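Local coordinates for protein chlorite dismutase (Nitrobacter winogradskyi, PDB 3QPI) that is a heme b enzyme that breaks chlorite down into chloride and molecular oxygen, forming an O-O bond in the process, at residues A[61-66]-A[103-108]; A[73-78]-A[124-129]; A[86-91]-A[143-148]. All coordinates share one frame; numbering follows the deposited sequence.

Overall arrangement
The three contacts all touch one heme b. Contact 1 (61-66 with 103-108) sits at the propionate end, where backbone N-H groups hold a carboxylate and Phe108 stacks on His114, the axial ligand of the iron. Contacts 2 and 3 lie against the porphyrin on the side of the antiparallel sheet. They meet directly, since strands 126-131 and 141-147 are neighbours: Gln128 N lies 2.8 Å from Trp144 O, and Gly78 N 2.8 Å from Glu146 OE1. Their centres are about 11 Å apart, whereas contact 1 touches neither, its nearest atoms being about 6 Å from contact 2 and about 10 Å from contact 3.

Contact 1 (A[61-66]-A[103-108]); sequences YVERAE and ERRAIF. With HEM (protoporphyrin IX containing Fe), chain C.
Tyr61 and Phe108 form the close-packed half of this contact, with Arg105 and two glutamates on its outer side. The two rings are nearly parallel, 22° between planes, but their centroids are 5.0 Å apart and they barely overlap; Tyr61 CG sits over one face of Phe108, displaced toward its rim. Tyr61 CB comes to 3.9 Å from Phe108 CE2. Phe108 CG is anti to the backbone N (chi1 169°), which sends CZ to 3.6 Å from heme CAA, while the ring also stacks on His114, the axial ligand of the iron. The tyrosine ring passes Arg105 CA and CB and Arg104 CB on helix 101-111 and ends in a hydroxyl that accepts from Arg104 NH1 at 3.0 Å, in the guanidinium plane. Gln101 shares that NH1, and Met99 O takes the NH2 of the same arginine.

Toward the more exposed side, charge replaces ring packing. Arg105 bends at chi2 and meets Glu66 tip to tip, end-on: NH1 donates to OE1 at 3.0 Å and NH2 to OE2 at 2.7 Å. Glu63, the exposed N-cap residue of helix 64-73, lays its carboxylate over the guanidinium, planes 4° apart. Glu63 OE2 is 3.8 Å from Arg105 NE, a long ion pair through charge alone, with no N-H aimed at it. Glu66 OE1 also accepts from Glu63 N, so one oxygen ties the helix start to the neighbouring helix.

On the heme side of segment 61-66, the backbone N-H groups of Tyr61 and Val62 both donate to heme O2A, Val62 N at 2.8 Å. This backbone grip on a propionate, beside the Glu63-Glu66-Arg105 salt-bridge network, marks the propionate end of the heme b site.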
# COMPACT_ATOMS: atom_id res chain seq x y z
N TYR A 61 -6.03 -13.50 2.49
CA TYR A 61 -7.16 -13.39 3.42
C TYR A 61 -8.52 -13.35 2.72
O TYR A 61 -9.50 -13.82 3.28
CB TYR A 61 -6.99 -12.17 4.33
CG TYR A 61 -5.76 -12.29 5.20
CD1 TYR A 61 -4.63 -11.51 4.94
CD2 TYR A 61 -5.70 -13.22 6.24
CE1 TYR A 61 -3.49 -11.63 5.70
CE2 TYR A 61 -4.54 -13.37 7.00
CZ TYR A 61 -3.44 -12.55 6.73
OH TYR A 61 -2.28 -12.64 7.45
N VAL A 62 -8.57 -12.82 1.50
CA VAL A 62 -9.84 -12.62 0.82
C VAL A 62 -10.60 -13.91 0.60
O VAL A 62 -10.08 -14.90 0.09
CB VAL A 62 -9.67 -11.90 -0.55
CG1 VAL A 62 -10.89 -12.15 -1.48
CG2 VAL A 62 -9.49 -10.43 -0.34
N GLU A 63 -11.87 -13.89 0.96
CA GLU A 63 -12.75 -15.00 0.69
C GLU A 63 -13.59 -14.69 -0.54
O GLU A 63 -13.67 -13.53 -0.98
CB GLU A 63 -13.59 -15.27 1.93
CG GLU A 63 -12.68 -15.46 3.12
CD GLU A 63 -13.38 -15.88 4.40
OE1 GLU A 63 -14.63 -15.80 4.48
OE2 GLU A 63 -12.65 -16.26 5.33
N ARG A 64 -14.21 -15.73 -1.09
CA ARG A 64 -14.91 -15.59 -2.37
C ARG A 64 -15.96 -14.45 -2.36
O ARG A 64 -16.01 -13.65 -3.30
CB ARG A 64 -15.57 -16.91 -2.78
CG ARG A 64 -16.38 -16.81 -4.07
CD ARG A 64 -15.53 -16.25 -5.22
NE ARG A 64 -14.41 -17.15 -5.55
CZ ARG A 64 -13.43 -16.87 -6.40
NH1 ARG A 64 -13.41 -15.70 -7.04
NH2 ARG A 64 -12.47 -17.76 -6.63
N ALA A 65 -16.79 -14.39 -1.33
CA ALA A 65 -17.82 -13.36 -1.30
C ALA A 65 -17.16 -11.98 -1.29
O ALA A 65 -17.63 -11.07 -1.97
CB ALA A 65 -18.73 -13.53 -0.11
N GLU A 66 -16.09 -11.81 -0.53
CA GLU A 66 -15.34 -10.56 -0.55
C GLU A 66 -14.75 -10.25 -1.93
O GLU A 66 -14.80 -9.10 -2.40
CB GLU A 66 -14.25 -10.57 0.50
CG GLU A 66 -14.80 -10.55 1.90
CD GLU A 66 -13.79 -11.00 2.94
OE1 GLU A 66 -12.76 -11.61 2.56
OE2 GLU A 66 -14.03 -10.76 4.14
N GLU A 103 -5.98 -16.58 13.38
CA GLU A 103 -5.80 -15.42 14.25
C GLU A 103 -5.48 -14.14 13.47
O GLU A 103 -5.94 -13.05 13.83
CB GLU A 103 -4.68 -15.72 15.26
CG GLU A 103 -5.00 -16.89 16.17
CD GLU A 103 -3.84 -17.29 17.09
OE1 GLU A 103 -2.66 -17.02 16.75
OE2 GLU A 103 -4.13 -17.87 18.17
N ARG A 104 -4.70 -14.25 12.41
CA ARG A 104 -4.41 -13.08 11.58
C ARG A 104 -5.68 -12.64 10.81
O ARG A 104 -5.99 -11.45 10.76
CB ARG A 104 -3.20 -13.33 10.67
CG ARG A 104 -1.86 -12.95 11.36
CD ARG A 104 -0.61 -13.35 10.55
NE ARG A 104 -0.36 -14.79 10.62
CZ ARG A 104 -0.70 -15.68 9.68
NH1 ARG A 104 -1.28 -15.30 8.54
NH2 ARG A 104 -0.45 -16.97 9.88
N ARG A 105 -6.44 -13.60 10.27
CA ARG A 105 -7.68 -13.28 9.56
C ARG A 105 -8.69 -12.57 10.46
O ARG A 105 -9.36 -11.63 10.03
CB ARG A 105 -8.31 -14.56 8.99
CG ARG A 105 -9.77 -14.40 8.59
CD ARG A 105 -9.99 -13.47 7.38
NE ARG A 105 -11.41 -13.19 7.19
CZ ARG A 105 -11.96 -12.66 6.10
NH1 ARG A 105 -11.20 -12.33 5.05
NH2 ARG A 105 -13.27 -12.46 6.07
N ALA A 106 -8.79 -13.01 11.72
CA ALA A 106 -9.73 -12.41 12.66
C ALA A 106 -9.40 -10.94 12.98
O ALA A 106 -10.28 -10.08 12.98
CB ALA A 106 -9.77 -13.26 13.97
N ILE A 107 -8.14 -10.66 13.27
CA ILE A 107 -7.68 -9.29 13.45
C ILE A 107 -7.88 -8.46 12.18
O ILE A 107 -8.45 -7.37 12.25
CB ILE A 107 -6.19 -9.27 13.85
CG1 ILE A 107 -6.03 -9.94 15.22
CG2 ILE A 107 -5.65 -7.83 13.83
CD1 ILE A 107 -4.58 -10.07 15.68
N PHE A 108 -7.43 -8.98 11.04
CA PHE A 108 -7.47 -8.26 9.77
C PHE A 108 -8.90 -7.87 9.42
O PHE A 108 -9.17 -6.72 9.12
CB PHE A 108 -6.86 -9.13 8.66
CG PHE A 108 -7.08 -8.62 7.25
CD1 PHE A 108 -6.19 -7.71 6.67
CD2 PHE A 108 -8.13 -9.09 6.47
CE1 PHE A 108 -6.37 -7.27 5.36
CE2 PHE A 108 -8.31 -8.64 5.15
CZ PHE A 108 -7.43 -7.73 4.61
CHA HEM C . -4.44 -6.16 2.24
CHB HEM C . -8.41 -4.10 0.53
CHC HEM C . -6.54 0.29 1.48
CHD HEM C . -2.77 -1.80 3.42
C1A HEM C . -5.65 -5.92 1.69
C2A HEM C . -6.51 -7.00 1.23
C3A HEM C . -7.64 -6.46 0.72
C4A HEM C . -7.50 -5.01 0.89
CMA HEM C . -8.86 -7.25 0.13
CAA HEM C . -6.10 -8.47 1.39
CBA HEM C . -5.47 -9.08 0.14
CGA HEM C . -5.33 -10.56 0.44
O1A HEM C . -4.17 -10.98 0.59
O2A HEM C . -6.35 -11.31 0.55
C1B HEM C . -8.18 -2.77 0.65
C2B HEM C . -9.07 -1.80 0.08
C3B HEM C . -8.53 -0.60 0.30
C4B HEM C . -7.31 -0.77 1.05
CMB HEM C . -10.38 -2.05 -0.71
CAB HEM C . -9.20 0.72 -0.15
CBB HEM C . -8.48 1.61 -0.84
C1C HEM C . -5.37 0.14 2.11
C2C HEM C . -4.45 1.18 2.59
C3C HEM C . -3.39 0.56 3.09
C4C HEM C . -3.64 -0.87 2.98
CMC HEM C . -4.68 2.70 2.42
CAC HEM C . -2.12 1.12 3.76
CBC HEM C . -2.17 2.31 4.36
C1D HEM C . -2.83 -3.13 3.26
C2D HEM C . -1.80 -4.03 3.72
C3D HEM C . -2.35 -5.39 3.33
C4D HEM C . -3.63 -5.16 2.72
CMD HEM C . -0.44 -3.74 4.44
CAD HEM C . -1.69 -6.76 3.57
CBD HEM C . -2.28 -7.28 4.90
CGD HEM C . -1.56 -8.55 5.30
O1D HEM C . -1.50 -9.48 4.46
O2D HEM C . -1.04 -8.63 6.45
NA HEM C . -6.26 -4.67 1.46
NB HEM C . -7.09 -2.13 1.25
NC HEM C . -4.85 -1.10 2.38
ND HEM C . -3.90 -3.82 2.68
FE HEM C . -5.48 -2.89 2.16

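Contact 2 (A[73-78]-A[124-129]); sequences VQAGLG and AIARQL. With HEM (protoporphyrin IX containing Fe), chain C.
Gln74 meets Arg127 where the loop after helix 64-73 passes strand 126-131, an outermost strand of the chain's antiparallel sheet in this member of the dimeric alpha-beta barrel clan. The touching parts run 70° apart, so the loop crosses the strand without pairing with it as a further strand would.

Direct polar contact comes from one side-chain pair. Gln74 OE1 accepts from Arg127 NH1 at 3.1 Å, the donor tilted 34° from the carbonyl plane, and more weakly from NH2. Both side chains leave their backbones with CG between N and the carbonyl carbon; Gln74 is extended beyond CG and Arg127 from CG to NE, and the amide and guanidinium meet with their planes 49° apart.

Water-mediated bonds join the backbones, bridging Ala75 to the residues that flank Ala126. One water donates to Ala75 O and accepts from Arg127 N; a second accepts from Ala75 N and donates to Ile125 O. Both main-chain polar groups of Ala75 are thus tied to the strand through water, although its CA is only 5.3 Å from the CA of Ala126.

Van der Waals contacts are modest. Ala126 CB points at the loop and lies 3.6 Å from Gly76 O, a methyl against a carbonyl, with Ala75 CB a little farther off. Leu77 reaches across with its two methyls: CD1 approaches Gln128 CB at 4.0 Å, while CD2 looks toward Ala126 CB.

Heme contacts come from the strand. Ile125 CG2 packs on the vinyl carbon CBB and Leu129 CD2 lies near CHA. Arg127 runs along the porphyrin, its NE 3.5 Å from CHB, and heme methyl CMB sits over one guanidinium face, offset toward the rim.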
# COMPACT_ATOMS: atom_id res chain seq x y z
N VAL A 73 -16.84 -3.17 -7.46
CA VAL A 73 -16.65 -1.71 -7.35
C VAL A 73 -15.25 -1.20 -7.69
O VAL A 73 -15.11 -0.06 -8.11
CB VAL A 73 -17.05 -1.17 -5.96
CG1 VAL A 73 -18.55 -1.34 -5.73
CG2 VAL A 73 -16.25 -1.84 -4.87
N GLN A 74 -14.21 -2.01 -7.52
CA GLN A 74 -12.84 -1.49 -7.63
C GLN A 74 -12.46 -1.06 -9.04
O GLN A 74 -12.98 -1.58 -10.02
CB GLN A 74 -11.82 -2.51 -7.09
CG GLN A 74 -11.51 -3.65 -8.03
CD GLN A 74 -11.01 -4.88 -7.29
OE1 GLN A 74 -10.81 -4.85 -6.07
NE2 GLN A 74 -10.82 -5.97 -8.01
N ALA A 75 -11.55 -0.10 -9.13
CA ALA A 75 -11.05 0.37 -10.42
C ALA A 75 -9.62 -0.13 -10.64
O ALA A 75 -9.01 -0.70 -9.73
CB ALA A 75 -11.10 1.88 -10.50
N GLY A 76 -9.10 0.07 -11.84
CA GLY A 76 -7.75 -0.38 -12.15
C GLY A 76 -6.74 0.75 -12.10
O GLY A 76 -7.12 1.91 -11.97
N LEU A 77 -5.47 0.40 -12.21
CA LEU A 77 -4.40 1.39 -12.28
C LEU A 77 -4.43 2.06 -13.66
O LEU A 77 -4.98 1.50 -14.61
CB LEU A 77 -3.04 0.72 -12.06
CG LEU A 77 -2.90 -0.15 -10.79
CD1 LEU A 77 -1.50 -0.74 -10.64
CD2 LEU A 77 -3.29 0.63 -9.54
N GLY A 78 -3.84 3.24 -13.75
CA GLY A 78 -3.65 3.89 -15.03
C GLY A 78 -4.82 4.71 -15.53
O GLY A 78 -4.85 5.06 -16.70
N ALA A 124 -13.27 5.38 -6.08
CA ALA A 124 -12.35 6.52 -6.01
C ALA A 124 -10.87 6.09 -5.91
O ALA A 124 -10.03 6.54 -6.69
CB ALA A 124 -12.73 7.44 -4.84
N ILE A 125 -10.55 5.22 -4.95
CA ILE A 125 -9.17 4.83 -4.72
C ILE A 125 -8.90 3.47 -5.37
O ILE A 125 -9.53 2.50 -5.01
CB ILE A 125 -8.85 4.71 -3.18
CG1 ILE A 125 -9.40 5.92 -2.39
CG2 ILE A 125 -7.36 4.53 -2.95
CD1 ILE A 125 -8.76 7.28 -2.78
N ALA A 126 -7.99 3.43 -6.35
CA ALA A 126 -7.53 2.17 -6.93
C ALA A 126 -6.27 1.74 -6.18
O ALA A 126 -5.51 2.59 -5.70
CB ALA A 126 -7.23 2.32 -8.44
N ARG A 127 -6.04 0.43 -6.10
CA ARG A 127 -4.95 -0.09 -5.27
C ARG A 127 -4.25 -1.28 -5.92
O ARG A 127 -4.84 -2.01 -6.72
CB ARG A 127 -5.49 -0.55 -3.91
CG ARG A 127 -6.34 -1.81 -3.99
CD ARG A 127 -6.95 -2.24 -2.66
NE ARG A 127 -7.36 -3.64 -2.76
CZ ARG A 127 -8.42 -4.05 -3.46
NH1 ARG A 127 -9.18 -3.16 -4.10
NH2 ARG A 127 -8.72 -5.34 -3.54
N GLN A 128 -2.99 -1.47 -5.53
CA GLN A 128 -2.28 -2.70 -5.81
C GLN A 128 -1.35 -3.02 -4.64
O GLN A 128 -0.62 -2.15 -4.17
CB GLN A 128 -1.47 -2.61 -7.10
CG GLN A 128 -0.67 -3.92 -7.43
CD GLN A 128 -1.59 -5.13 -7.63
OE1 GLN A 128 -2.41 -5.15 -8.55
NE2 GLN A 128 -1.46 -6.14 -6.76
N LEU A 129 -1.37 -4.27 -4.21
CA LEU A 129 -0.55 -4.75 -3.11
C LEU A 129 0.63 -5.59 -3.62
O LEU A 129 0.44 -6.50 -4.43
CB LEU A 129 -1.41 -5.61 -2.19
CG LEU A 129 -0.72 -6.32 -1.03
CD1 LEU A 129 -0.17 -5.32 0.00
CD2 LEU A 129 -1.70 -7.30 -0.38
CHA HEM C . -4.44 -6.16 2.24
CHB HEM C . -8.41 -4.10 0.53
CHC HEM C . -6.54 0.29 1.48
CHD HEM C . -2.77 -1.80 3.42
C1A HEM C . -5.65 -5.92 1.69
C2A HEM C . -6.51 -7.00 1.23
C3A HEM C . -7.64 -6.46 0.72
C4A HEM C . -7.50 -5.01 0.89
CMA HEM C . -8.86 -7.25 0.13
CAA HEM C . -6.10 -8.47 1.39
CBA HEM C . -5.47 -9.08 0.14
CGA HEM C . -5.33 -10.56 0.44
O1A HEM C . -4.17 -10.98 0.59
O2A HEM C . -6.35 -11.31 0.55
C1B HEM C . -8.18 -2.77 0.65
C2B HEM C . -9.07 -1.80 0.08
C3B HEM C . -8.53 -0.60 0.30
C4B HEM C . -7.31 -0.77 1.05
CMB HEM C . -10.38 -2.05 -0.71
CAB HEM C . -9.20 0.72 -0.15
CBB HEM C . -8.48 1.61 -0.84
C1C HEM C . -5.37 0.14 2.11
C2C HEM C . -4.45 1.18 2.59
C3C HEM C . -3.39 0.56 3.09
C4C HEM C . -3.64 -0.87 2.98
CMC HEM C . -4.68 2.70 2.42
CAC HEM C . -2.12 1.12 3.76
CBC HEM C . -2.17 2.31 4.36
C1D HEM C . -2.83 -3.13 3.26
C2D HEM C . -1.80 -4.03 3.72
C3D HEM C . -2.35 -5.39 3.33
C4D HEM C . -3.63 -5.16 2.72
CMD HEM C . -0.44 -3.74 4.44
CAD HEM C . -1.69 -6.76 3.57
CBD HEM C . -2.28 -7.28 4.90
CGD HEM C . -1.56 -8.55 5.30
O1D HEM C . -1.50 -9.48 4.46
O2D HEM C . -1.04 -8.63 6.45
NA HEM C . -6.26 -4.67 1.46
NB HEM C . -7.09 -2.13 1.25
NC HEM C . -4.85 -1.10 2.38
ND HEM C . -3.90 -3.82 2.68
FE HEM C . -5.48 -2.89 2.16
O HOH W 1 -8.23 -1.21 -7.25
O HOH W 2 -10.91 1.69 -6.99

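Contact 3 (A[86-91]-A[143-148]); sequences ALIPIR and TWFEYA. With HEM (protoporphyrin IX containing Fe), chain C.
Thr143 and Ile88 form a hydrogen-bonded antiparallel pair in which one carbonyl is gripped twice. Ile88 O accepts from Thr143 OG1 at 2.6 Å, in the carbonyl plane and on a lone pair, and from Thr143 N at 3.2 Å, which stands 57° out of that plane. The hydroxyl gets there because OG1 lies between the backbone N and the carbonyl carbon (chi1 61°), and that rotation turns CG2 to the porphyrin, 3.7 Å from heme CHD.

Further along the ladder, Ala86 and Phe145 exchange two backbone bonds. Phe145 lies on the heme face with Ile88 and Thr143, its CZ 3.1 Å from heme C2C; Ile88 CD1 touches Phe145 at CE2, and Arg127 and Phe155 border the phenyl ring.

On the other face, Leu87 CB abuts the edge of the Trp144 indole at CE3, 4.0 Å away. That indole is held by NE1 donating to Glu146 OE2 at 2.9 Å, and Trp14 meets it edge-to-face. Glu146 is anchored in turn through OE1 to Gly78 N.

With the threonine hydroxyl spent on the carbonyl of the neighbouring strand, the surface these residues turn to the porphyrin is methyl and ring, a largely apolar wall that probably favours van der Waals contact with the macrocycle.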
# COMPACT_ATOMS: atom_id res chain seq x y z
N ALA A 86 -0.11 7.26 -4.01
CA ALA A 86 0.61 7.07 -2.77
C ALA A 86 1.30 5.71 -2.78
O ALA A 86 0.77 4.71 -3.26
CB ALA A 86 -0.32 7.17 -1.55
N LEU A 87 2.50 5.70 -2.23
CA LEU A 87 3.24 4.49 -1.99
C LEU A 87 3.48 4.41 -0.48
O LEU A 87 4.11 5.30 0.09
CB LEU A 87 4.56 4.53 -2.76
CG LEU A 87 5.54 3.36 -2.50
CD1 LEU A 87 4.94 2.03 -2.93
CD2 LEU A 87 6.82 3.61 -3.24
N ILE A 88 2.95 3.37 0.16
CA ILE A 88 3.12 3.20 1.60
C ILE A 88 3.74 1.83 1.92
O ILE A 88 3.04 0.80 1.95
CB ILE A 88 1.79 3.39 2.35
CG1 ILE A 88 1.18 4.77 2.04
CG2 ILE A 88 1.98 3.23 3.87
CD1 ILE A 88 -0.25 4.93 2.55
N PRO A 89 5.07 1.81 2.13
CA PRO A 89 5.80 0.61 2.55
C PRO A 89 5.50 0.30 4.00
O PRO A 89 5.46 1.23 4.82
CB PRO A 89 7.28 1.01 2.38
CG PRO A 89 7.25 2.32 1.57
CD PRO A 89 5.96 2.96 1.92
N ILE A 90 5.25 -0.97 4.30
CA ILE A 90 4.82 -1.38 5.65
C ILE A 90 5.53 -2.66 6.10
O ILE A 90 5.75 -3.58 5.31
CB ILE A 90 3.28 -1.61 5.71
CG1 ILE A 90 2.55 -0.27 5.77
CG2 ILE A 90 2.89 -2.52 6.92
CD1 ILE A 90 1.09 -0.37 5.33
N ARG A 91 5.90 -2.70 7.37
CA ARG A 91 6.47 -3.89 7.97
C ARG A 91 5.71 -4.20 9.23
O ARG A 91 5.53 -3.33 10.08
CB ARG A 91 7.96 -3.73 8.30
CG ARG A 91 8.53 -5.01 8.93
CD ARG A 91 10.04 -5.07 8.99
NE ARG A 91 10.61 -3.88 9.61
CZ ARG A 91 11.73 -3.88 10.34
NH1 ARG A 91 12.40 -5.02 10.54
NH2 ARG A 91 12.17 -2.74 10.88
N THR A 143 2.39 -0.92 -0.64
CA THR A 143 1.01 -0.63 -0.96
C THR A 143 1.00 0.59 -1.88
O THR A 143 1.69 1.57 -1.64
CB THR A 143 0.13 -0.43 0.32
OG1 THR A 143 0.61 0.68 1.11
CG2 THR A 143 0.16 -1.70 1.17
N TRP A 144 0.26 0.46 -2.97
CA TRP A 144 0.27 1.43 -4.06
C TRP A 144 -1.17 1.82 -4.33
O TRP A 144 -2.04 0.95 -4.46
CB TRP A 144 0.89 0.79 -5.31
CG TRP A 144 0.78 1.66 -6.50
CD1 TRP A 144 -0.06 1.50 -7.56
CD2 TRP A 144 1.52 2.86 -6.75
NE1 TRP A 144 0.11 2.52 -8.46
CE2 TRP A 144 1.08 3.37 -7.99
CE3 TRP A 144 2.52 3.55 -6.04
CZ2 TRP A 144 1.60 4.55 -8.55
CZ3 TRP A 144 3.03 4.73 -6.59
CH2 TRP A 144 2.58 5.22 -7.85
N PHE A 145 -1.41 3.14 -4.38
CA PHE A 145 -2.75 3.69 -4.55
C PHE A 145 -2.73 4.83 -5.57
O PHE A 145 -1.78 5.63 -5.60
CB PHE A 145 -3.26 4.23 -3.19
CG PHE A 145 -3.17 3.22 -2.10
CD1 PHE A 145 -4.17 2.27 -1.93
CD2 PHE A 145 -2.06 3.18 -1.26
CE1 PHE A 145 -4.07 1.32 -0.96
CE2 PHE A 145 -1.95 2.22 -0.29
CZ PHE A 145 -2.96 1.29 -0.12
N GLU A 146 -3.78 4.92 -6.37
CA GLU A 146 -3.93 5.98 -7.36
C GLU A 146 -5.31 6.57 -7.24
O GLU A 146 -6.28 5.82 -7.06
CB GLU A 146 -3.77 5.42 -8.78
CG GLU A 146 -2.51 4.69 -9.00
CD GLU A 146 -2.34 4.22 -10.45
OE1 GLU A 146 -3.28 4.36 -11.28
OE2 GLU A 146 -1.25 3.69 -10.74
N TYR A 147 -5.41 7.89 -7.40
CA TYR A 147 -6.69 8.60 -7.27
C TYR A 147 -6.64 9.98 -7.91
O TYR A 147 -5.56 10.54 -8.12
CB TYR A 147 -7.06 8.74 -5.80
CG TYR A 147 -5.89 9.12 -4.94
CD1 TYR A 147 -5.05 8.15 -4.40
CD2 TYR A 147 -5.62 10.45 -4.65
CE1 TYR A 147 -3.98 8.49 -3.61
CE2 TYR A 147 -4.53 10.80 -3.84
CZ TYR A 147 -3.71 9.81 -3.33
OH TYR A 147 -2.61 10.12 -2.53
N ALA A 148 -7.80 10.53 -8.22
CA ALA A 148 -7.90 11.89 -8.72
C ALA A 148 -7.52 12.88 -7.62
O ALA A 148 -7.70 12.58 -6.44
CB ALA A 148 -9.31 12.17 -9.24
CHA HEM C . -4.44 -6.16 2.24
CHB HEM C . -8.41 -4.10 0.53
CHC HEM C . -6.54 0.29 1.48
CHD HEM C . -2.77 -1.80 3.42
C1A HEM C . -5.65 -5.92 1.69
C2A HEM C . -6.51 -7.00 1.23
C3A HEM C . -7.64 -6.46 0.72
C4A HEM C . -7.50 -5.01 0.89
CMA HEM C . -8.86 -7.25 0.13
CAA HEM C . -6.10 -8.47 1.39
CBA HEM C . -5.47 -9.08 0.14
CGA HEM C . -5.33 -10.56 0.44
O1A HEM C . -4.17 -10.98 0.59
O2A HEM C . -6.35 -11.31 0.55
C1B HEM C . -8.18 -2.77 0.65
C2B HEM C . -9.07 -1.80 0.08
C3B HEM C . -8.53 -0.60 0.30
C4B HEM C . -7.31 -0.77 1.05
CMB HEM C . -10.38 -2.05 -0.71
CAB HEM C . -9.20 0.72 -0.15
CBB HEM C . -8.48 1.61 -0.84
C1C HEM C . -5.37 0.14 2.11
C2C HEM C . -4.45 1.18 2.59
C3C HEM C . -3.39 0.56 3.09
C4C HEM C . -3.64 -0.87 2.98
CMC HEM C . -4.68 2.70 2.42
CAC HEM C . -2.12 1.12 3.76
CBC HEM C . -2.17 2.31 4.36
C1D HEM C . -2.83 -3.13 3.26
C2D HEM C . -1.80 -4.03 3.72
C3D HEM C . -2.35 -5.39 3.33
C4D HEM C . -3.63 -5.16 2.72
CMD HEM C . -0.44 -3.74 4.44
CAD HEM C . -1.69 -6.76 3.57
CBD HEM C . -2.28 -7.28 4.90
CGD HEM C . -1.56 -8.55 5.30
O1D HEM C . -1.50 -9.48 4.46
O2D HEM C . -1.04 -8.63 6.45
NA HEM C . -6.26 -4.67 1.46
NB HEM C . -7.09 -2.13 1.25
NC HEM C . -4.85 -1.10 2.38
ND HEM C . -3.90 -3.82 2.68
FE HEM C . -5.48 -2.89 2.16